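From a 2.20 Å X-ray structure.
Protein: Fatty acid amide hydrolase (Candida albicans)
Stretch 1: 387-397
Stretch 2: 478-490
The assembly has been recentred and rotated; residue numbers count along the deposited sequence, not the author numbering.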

# COMPACT_ATOMS: atom_id res chain seq x y z
N LEU A 387 11.17 -18.99 7.72
CA LEU A 387 11.24 -17.57 8.06
C LEU A 387 9.90 -16.89 7.80
O LEU A 387 9.46 -16.05 8.61
CB LEU A 387 12.36 -16.90 7.26
CG LEU A 387 12.63 -15.42 7.55
CD1 LEU A 387 13.10 -15.23 8.99
CD2 LEU A 387 13.66 -14.87 6.56
N ALA A 388 9.23 -17.22 6.69
CA ALA A 388 7.95 -16.60 6.40
C ALA A 388 6.93 -16.93 7.48
O ALA A 388 6.22 -16.04 7.96
CB ALA A 388 7.44 -17.04 5.02
N TYR A 389 6.89 -18.19 7.92
CA TYR A 389 5.92 -18.61 8.94
C TYR A 389 6.17 -17.89 10.25
O TYR A 389 5.24 -17.35 10.87
CB TYR A 389 5.99 -20.12 9.13
CG TYR A 389 5.05 -20.64 10.20
CD1 TYR A 389 3.71 -20.87 9.93
CD2 TYR A 389 5.52 -20.91 11.49
CE1 TYR A 389 2.85 -21.38 10.90
CE2 TYR A 389 4.66 -21.40 12.48
CZ TYR A 389 3.33 -21.63 12.19
OH TYR A 389 2.46 -22.11 13.17
N GLU A 390 7.44 -17.85 10.69
CA GLU A 390 7.78 -17.20 11.95
C GLU A 390 7.55 -15.70 11.89
O GLU A 390 7.07 -15.10 12.86
CB GLU A 390 9.24 -17.48 12.32
CG GLU A 390 9.46 -18.81 13.02
CD GLU A 390 10.88 -19.34 12.88
OE1 GLU A 390 11.11 -20.52 13.21
OE2 GLU A 390 11.78 -18.56 12.48
N THR A 391 7.91 -15.07 10.78
CA THR A 391 7.74 -13.62 10.69
C THR A 391 6.26 -13.25 10.74
O THR A 391 5.87 -12.34 11.47
CB THR A 391 8.40 -13.07 9.43
OG1 THR A 391 9.79 -13.40 9.42
CG2 THR A 391 8.25 -11.54 9.39
N VAL A 392 5.42 -13.95 9.98
CA VAL A 392 4.03 -13.53 9.95
C VAL A 392 3.35 -13.84 11.28
O VAL A 392 2.52 -13.05 11.76
CB VAL A 392 3.29 -14.17 8.76
CG1 VAL A 392 2.87 -15.63 9.03
CG2 VAL A 392 2.07 -13.28 8.39
N HIS A 393 3.74 -14.92 11.95
CA HIS A 393 3.11 -15.20 13.24
C HIS A 393 3.59 -14.25 14.32
O HIS A 393 2.83 -13.96 15.25
CB HIS A 393 3.32 -16.66 13.63
CG HIS A 393 2.38 -17.59 12.91
ND1 HIS A 393 2.40 -17.73 11.54
CD2 HIS A 393 1.32 -18.30 13.35
CE1 HIS A 393 1.43 -18.55 11.17
NE2 HIS A 393 0.75 -18.91 12.25
N LYS A 394 4.83 -13.73 14.23
CA LYS A 394 5.23 -12.67 15.13
C LYS A 394 4.39 -11.43 14.88
O LYS A 394 3.96 -10.75 15.83
CB LYS A 394 6.72 -12.33 14.96
CG LYS A 394 7.71 -13.34 15.53
CD LYS A 394 9.14 -12.84 15.28
CE LYS A 394 10.22 -13.86 15.66
NZ LYS A 394 11.43 -13.70 14.79
N MSE A 395 4.12 -11.13 13.60
CA MSE A 395 3.40 -9.93 13.18
C MSE A 395 2.00 -9.92 13.76
O MSE A 395 1.49 -8.87 14.14
CB MSE A 395 3.31 -9.83 11.65
CG MSE A 395 4.52 -9.23 10.94
SE MSE A 395 4.34 -9.37 8.96
CE MSE A 395 5.83 -8.24 8.41
N TYR A 396 1.38 -11.10 13.81
CA TYR A 396 0.01 -11.19 14.33
C TYR A 396 -0.09 -10.64 15.74
O TYR A 396 -1.09 -9.99 16.08
CB TYR A 396 -0.49 -12.64 14.31
CG TYR A 396 -0.74 -13.20 12.94
CD1 TYR A 396 -1.14 -12.38 11.90
CD2 TYR A 396 -0.60 -14.57 12.69
CE1 TYR A 396 -1.36 -12.90 10.63
CE2 TYR A 396 -0.83 -15.10 11.43
CZ TYR A 396 -1.21 -14.26 10.40
OH TYR A 396 -1.43 -14.78 9.15
N ASN A 397 0.94 -10.87 16.57
CA ASN A 397 0.85 -10.60 18.01
C ASN A 397 1.81 -9.53 18.49
O ASN A 397 1.94 -9.34 19.71
CB ASN A 397 1.08 -11.89 18.81
CG ASN A 397 -0.09 -12.85 18.73
OD1 ASN A 397 -1.09 -12.57 18.07
ND2 ASN A 397 0.02 -13.99 19.42
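Stretch 2 478-490: VYNWSYTSLWNIL

The apolar centre of the contact is I489, which gives up 94 Å² to stretch 1, more than any other residue of either stretch. Its CA-to-CB bond points toward stretch 1, and with both chi angles t the side chain is extended. I489 CB lies 3.8 Å from V392 CG2, I489 CG2 lies 4.1 Å from A388 CB, and I489 CD1 reaches both T391 CG2 and A388 O at 3.9 Å. The selenomethionine M395 closes this patch more loosely, its SE 4.5 Å from I489 CG1. One turn earlier, L486 starts sideways, but its end comes nearer, bringing CD1 to 3.8 Å from A388 CB.

The backbones frame this contact. Stretch 1 is helical from its first residue, continuing a helix begun earlier in the chain; stretch 2 runs as loop or turn through 478-481 and becomes helical at S482, with W481 at the N-cap position. The two helix axes approach to 9.3 Å and their N-to-C directions cross at 74°, far from parallel. The nearest CA pairs are A388 and L486 at 6.4 Å, Y389 and S482 at 6.1 Å, and V392 and I489 at 6.0 Å.

S485 marks the passage to more polar surroundings. Its side chain sits as a knob among Y389, V392, H393 and Y396: OG is 4.0 Å from V392 CG1 and 3.8 Å from H393 CE1, while CB is 3.9 Å from Y396 OH. The W481 side chain adds an aromatic flank, with CZ3 3.9 Å from Y396 CE2. The W481 six-membered ring is oblique to both the Y396 and H393 rings, with planes at 58° in each pair and centroids 5.8 and 6.0 Å apart, respectively.

At the N-terminal side of the second helix, the Y389 ring packs with CD1 3.8 Å from S482 CB and CE1 3.9 Å from N480 OD1. That oxygen also accepts a hydrogen bond from S482 N at 3.0 Å, tying the turn to the start of the helix. H393 is held on its own helix by ND1 donating to Y389 O at 2.9 Å.

No direct hydrogen bond crosses between the stretches; a water bridges them instead. It is 2.7 Å from Y389 OH and 2.8 Å from H393 NE2, donates to Y479 O at 3.1 Å and accepts from W481 N at 3.0 Å. Four hydrogen bonds to one water thus join two side chains of stretch 1 to the backbone preceding the second helix.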

# COMPACT_ATOMS: atom_id res chain seq x y z
N VAL A 478 -7.27 -27.58 14.62
CA VAL A 478 -6.48 -27.13 13.48
C VAL A 478 -5.51 -26.05 13.97
O VAL A 478 -5.94 -25.01 14.48
CB VAL A 478 -7.35 -26.63 12.32
CG1 VAL A 478 -8.45 -25.67 12.79
CG2 VAL A 478 -6.51 -26.02 11.22
N TYR A 479 -4.21 -26.31 13.82
CA TYR A 479 -3.13 -25.59 14.47
C TYR A 479 -2.15 -24.94 13.51
O TYR A 479 -1.59 -23.88 13.85
CB TYR A 479 -2.35 -26.55 15.38
CG TYR A 479 -3.22 -27.38 16.30
CD1 TYR A 479 -3.69 -26.86 17.50
CD2 TYR A 479 -3.58 -28.67 15.96
CE1 TYR A 479 -4.50 -27.60 18.34
CE2 TYR A 479 -4.38 -29.44 16.79
CZ TYR A 479 -4.83 -28.90 17.98
OH TYR A 479 -5.62 -29.65 18.80
N ASN A 480 -1.90 -25.53 12.35
CA ASN A 480 -0.90 -25.04 11.41
C ASN A 480 -1.55 -24.29 10.26
O ASN A 480 -2.31 -24.88 9.48
CB ASN A 480 -0.07 -26.20 10.86
CG ASN A 480 0.76 -25.78 9.69
OD1 ASN A 480 1.48 -24.79 9.75
ND2 ASN A 480 0.65 -26.51 8.60
N TRP A 481 -1.21 -23.01 10.13
CA TRP A 481 -1.70 -22.17 9.03
C TRP A 481 -0.69 -22.00 7.88
O TRP A 481 -0.92 -21.19 6.97
CB TRP A 481 -2.06 -20.78 9.55
CG TRP A 481 -3.08 -20.70 10.64
CD1 TRP A 481 -3.71 -21.74 11.29
CD2 TRP A 481 -3.59 -19.50 11.23
NE1 TRP A 481 -4.58 -21.25 12.23
CE2 TRP A 481 -4.52 -19.88 12.22
CE3 TRP A 481 -3.35 -18.13 11.01
CZ2 TRP A 481 -5.23 -18.94 12.98
CZ3 TRP A 481 -4.05 -17.20 11.77
CH2 TRP A 481 -4.98 -17.62 12.74
N SER A 482 0.44 -22.73 7.90
CA SER A 482 1.55 -22.37 7.02
C SER A 482 1.15 -22.34 5.54
O SER A 482 1.67 -21.51 4.78
CB SER A 482 2.72 -23.34 7.23
OG SER A 482 2.34 -24.67 6.90
N TYR A 483 0.21 -23.20 5.13
CA TYR A 483 -0.12 -23.31 3.71
C TYR A 483 -0.91 -22.10 3.21
O TYR A 483 -0.81 -21.75 2.02
CB TYR A 483 -0.87 -24.63 3.45
CG TYR A 483 0.11 -25.78 3.32
CD1 TYR A 483 0.80 -26.00 2.13
CD2 TYR A 483 0.40 -26.60 4.41
CE1 TYR A 483 1.72 -27.04 2.03
CE2 TYR A 483 1.31 -27.63 4.32
CZ TYR A 483 1.97 -27.85 3.13
OH TYR A 483 2.88 -28.88 3.05
N THR A 484 -1.68 -21.43 4.08
CA THR A 484 -2.36 -20.20 3.68
C THR A 484 -1.62 -18.95 4.11
O THR A 484 -1.59 -17.96 3.36
CB THR A 484 -3.78 -20.12 4.26
OG1 THR A 484 -3.75 -20.51 5.65
CG2 THR A 484 -4.77 -21.00 3.47
N SER A 485 -1.00 -18.96 5.30
CA SER A 485 -0.41 -17.74 5.81
C SER A 485 0.77 -17.28 4.97
O SER A 485 1.10 -16.09 4.99
CB SER A 485 0.01 -17.91 7.27
OG SER A 485 1.09 -18.82 7.40
N LEU A 486 1.40 -18.18 4.21
CA LEU A 486 2.49 -17.79 3.32
C LEU A 486 2.03 -16.72 2.33
O LEU A 486 2.74 -15.73 2.09
CB LEU A 486 3.02 -19.01 2.56
CG LEU A 486 4.04 -18.73 1.46
CD1 LEU A 486 5.33 -18.13 2.06
CD2 LEU A 486 4.33 -19.98 0.58
N TRP A 487 0.86 -16.90 1.73
CA TRP A 487 0.38 -15.93 0.76
C TRP A 487 -0.17 -14.65 1.40
O TRP A 487 -0.38 -13.66 0.69
CB TRP A 487 -0.66 -16.59 -0.16
CG TRP A 487 -0.11 -17.90 -0.65
CD1 TRP A 487 -0.54 -19.15 -0.31
CD2 TRP A 487 1.04 -18.10 -1.51
NE1 TRP A 487 0.24 -20.10 -0.92
CE2 TRP A 487 1.22 -19.48 -1.65
CE3 TRP A 487 1.91 -17.23 -2.17
CZ2 TRP A 487 2.24 -20.03 -2.44
CZ3 TRP A 487 2.93 -17.78 -2.96
CH2 TRP A 487 3.09 -19.17 -3.08
N ASN A 488 -0.36 -14.64 2.73
CA ASN A 488 -0.68 -13.38 3.38
C ASN A 488 0.55 -12.51 3.56
O ASN A 488 0.50 -11.29 3.34
CB ASN A 488 -1.34 -13.62 4.74
CG ASN A 488 -2.69 -14.29 4.61
OD1 ASN A 488 -2.82 -15.48 4.86
ND2 ASN A 488 -3.69 -13.53 4.18
N ILE A 489 1.68 -13.10 3.97
CA ILE A 489 2.86 -12.27 4.15
C ILE A 489 3.43 -11.85 2.79
O ILE A 489 3.91 -10.73 2.65
CB ILE A 489 3.91 -12.96 5.06
CG1 ILE A 489 5.04 -11.99 5.37
CG2 ILE A 489 4.49 -14.22 4.41
CD1 ILE A 489 6.13 -12.56 6.30
N LEU A 490 3.34 -12.71 1.78
CA LEU A 490 3.74 -12.30 0.43
C LEU A 490 2.72 -11.38 -0.23
O LEU A 490 3.09 -10.63 -1.14
CB LEU A 490 3.97 -13.52 -0.47
CG LEU A 490 5.05 -14.53 -0.04
CD1 LEU A 490 5.07 -15.77 -0.95
CD2 LEU A 490 6.43 -13.89 0.02
O HOH W 1 -0.05 -21.55 12.43